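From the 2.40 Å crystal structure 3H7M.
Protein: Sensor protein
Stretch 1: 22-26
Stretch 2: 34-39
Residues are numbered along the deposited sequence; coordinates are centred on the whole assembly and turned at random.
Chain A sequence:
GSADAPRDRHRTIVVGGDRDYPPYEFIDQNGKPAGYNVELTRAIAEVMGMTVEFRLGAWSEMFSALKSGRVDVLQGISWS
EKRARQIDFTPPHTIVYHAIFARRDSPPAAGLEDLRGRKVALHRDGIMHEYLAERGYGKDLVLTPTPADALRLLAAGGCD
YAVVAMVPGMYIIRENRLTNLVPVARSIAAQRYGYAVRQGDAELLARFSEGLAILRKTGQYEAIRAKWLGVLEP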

# COMPACT_ATOMS: atom_id res chain seq x y z
N PRO A 22 -6.29 -3.97 1.40
CA PRO A 22 -6.86 -3.67 2.71
C PRO A 22 -5.82 -3.76 3.79
O PRO A 22 -4.86 -4.49 3.69
CB PRO A 22 -7.93 -4.75 2.86
CG PRO A 22 -7.31 -5.90 2.16
CD PRO A 22 -6.82 -5.24 0.89
N PRO A 23 -6.00 -3.00 4.87
CA PRO A 23 -7.10 -2.08 5.15
C PRO A 23 -6.88 -0.66 4.63
O PRO A 23 -7.65 0.23 4.98
CB PRO A 23 -7.14 -2.11 6.66
CG PRO A 23 -5.69 -2.08 6.98
CD PRO A 23 -5.13 -3.13 6.05
N TYR A 24 -5.84 -0.44 3.82
CA TYR A 24 -5.57 0.90 3.31
C TYR A 24 -6.56 1.34 2.27
O TYR A 24 -7.11 2.44 2.37
CB TYR A 24 -4.15 0.99 2.75
CG TYR A 24 -3.10 0.72 3.81
CD1 TYR A 24 -3.07 1.46 4.98
CD2 TYR A 24 -2.19 -0.32 3.67
CE1 TYR A 24 -2.16 1.17 5.99
CE2 TYR A 24 -1.28 -0.62 4.68
CZ TYR A 24 -1.27 0.13 5.83
OH TYR A 24 -0.36 -0.16 6.82
N GLU A 25 -6.78 0.50 1.27
CA GLU A 25 -7.73 0.81 0.22
C GLU A 25 -8.22 -0.45 -0.46
O GLU A 25 -7.44 -1.38 -0.70
CB GLU A 25 -7.11 1.76 -0.82
CG GLU A 25 -5.80 1.29 -1.43
CD GLU A 25 -5.14 2.38 -2.24
OE1 GLU A 25 -5.37 3.56 -1.92
OE2 GLU A 25 -4.37 2.07 -3.18
N PHE A 26 -9.51 -0.48 -0.78
CA PHE A 26 -10.09 -1.63 -1.44
C PHE A 26 -11.56 -1.43 -1.76
O PHE A 26 -12.28 -0.70 -1.07
CB PHE A 26 -9.94 -2.88 -0.56
CG PHE A 26 -10.65 -2.77 0.76
CD1 PHE A 26 -11.94 -3.28 0.92
CD2 PHE A 26 -10.05 -2.14 1.85
CE1 PHE A 26 -12.63 -3.17 2.16
CE2 PHE A 26 -10.71 -2.01 3.10
CZ PHE A 26 -12.00 -2.52 3.25
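Stretch 2 34-39: AGYNVE

Stretch 2 lies antiparallel along stretch 1 in a predominantly backbone-mediated contact, pairing first as a short β-bridge and then turning into a helix whose first residues are held by carbonyl oxygens of stretch 1. The register runs in reverse order, with Ala34 beside Phe26, Gly35 beside Glu25 and Tyr36 beside Tyr24, the CA atoms of these pairs being 5.3, 4.5 and 4.7 Å apart respectively.

At the bridge, Ala34 is extended (phi/psi -149/166) and forms an antiparallel hydrogen-bonded pair with Phe26. The Phe26 N to Ala34 O bond measures 2.9 Å; the return bond from Ala34 N to Phe26 O is short, at 2.7 Å, but weak, because its angle at the hydrogen is only 128°. The same Ala34 O also receives a CA-H...O contact from Glu25 CA at 3.3 Å. Both side chains of the pair project to the same face of the sheet, where the p rotamer of Phe26 places its ring against the methyl group. Ala34 CB lies over one face of this ring, 3.8 Å from Phe26 CE1, in a CH-pi contact.

Gly35 ends the extended segment and occupies the N-cap position of the helix. Its phi/psi of 116/170 is suited to glycine, and the close approach of stretch 1 adds a second restriction: a CB in ideal geometry would point toward that stretch and lie 2.6 Å from Tyr24 O, a clash. With no side chain in the way, Gly35 CA comes within 3.4 Å of Pro23 O.

From Tyr36 onward stretch 2 is helical, and the hydrogen bond from Glu39 N to Gly35 O (2.9 Å) marks its first turn. Amides at the start of a helix lack acceptors from a preceding turn; here stretch 1 supplies two. Tyr36 N donates to Pro23 O at 2.9 Å with a nearly straight angle of 165°, and Asn37 N donates to Tyr24 O at 2.7 Å. Pro23, which follows a cis peptide bond, and Tyr24 thus offer successive carbonyls to successive amides.

Side chains reinforce this attachment. Asn37, in the m rotamer, points toward stretch 1, and its ND2 donates to Glu25 OE1 at 2.8 Å and 173°, a well-aligned bond between two buried residues. Tyr36, in the t rotamer, also points toward stretch 1; its CD1 approaches the edge of the Tyr24 ring, 3.9 Å from Tyr24 CD1. Beyond these residues the contact fades: Val38 is barely covered and Glu39 makes no contact.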

# COMPACT_ATOMS: atom_id res chain seq x y z
N ALA A 34 -13.27 1.65 -0.21
CA ALA A 34 -13.23 1.61 1.25
C ALA A 34 -11.81 1.57 1.80
O ALA A 34 -10.84 1.31 1.07
CB ALA A 34 -14.01 0.37 1.76
N GLY A 35 -11.70 1.82 3.10
CA GLY A 35 -10.40 1.76 3.73
C GLY A 35 -9.87 3.06 4.29
O GLY A 35 -10.44 4.13 4.06
N TYR A 36 -8.79 2.92 5.06
CA TYR A 36 -8.08 4.02 5.69
C TYR A 36 -7.80 5.15 4.67
O TYR A 36 -8.16 6.30 4.91
CB TYR A 36 -6.77 3.49 6.28
CG TYR A 36 -5.80 4.52 6.82
CD1 TYR A 36 -4.60 4.80 6.15
CD2 TYR A 36 -6.07 5.20 8.02
CE1 TYR A 36 -3.66 5.73 6.70
CE2 TYR A 36 -5.15 6.12 8.56
CZ TYR A 36 -3.94 6.37 7.89
OH TYR A 36 -3.01 7.23 8.46
N ASN A 37 -7.19 4.82 3.54
CA ASN A 37 -6.86 5.80 2.52
C ASN A 37 -8.10 6.57 2.07
O ASN A 37 -8.10 7.80 2.01
CB ASN A 37 -6.21 5.13 1.29
CG ASN A 37 -4.85 4.46 1.62
OD1 ASN A 37 -4.35 4.52 2.73
ND2 ASN A 37 -4.27 3.82 0.62
N VAL A 38 -9.15 5.82 1.78
CA VAL A 38 -10.43 6.36 1.32
C VAL A 38 -11.02 7.35 2.31
O VAL A 38 -11.40 8.47 1.97
CB VAL A 38 -11.39 5.18 1.04
CG1 VAL A 38 -12.81 5.65 0.77
CG2 VAL A 38 -10.88 4.41 -0.17
N GLU A 39 -11.08 6.94 3.55
CA GLU A 39 -11.60 7.78 4.59
C GLU A 39 -10.74 9.05 4.71
O GLU A 39 -11.24 10.17 4.89
CB GLU A 39 -11.57 6.99 5.88
CG GLU A 39 -12.70 7.30 6.81
CD GLU A 39 -12.99 6.14 7.74
OE1 GLU A 39 -13.11 5.01 7.22
OE2 GLU A 39 -13.11 6.39 8.97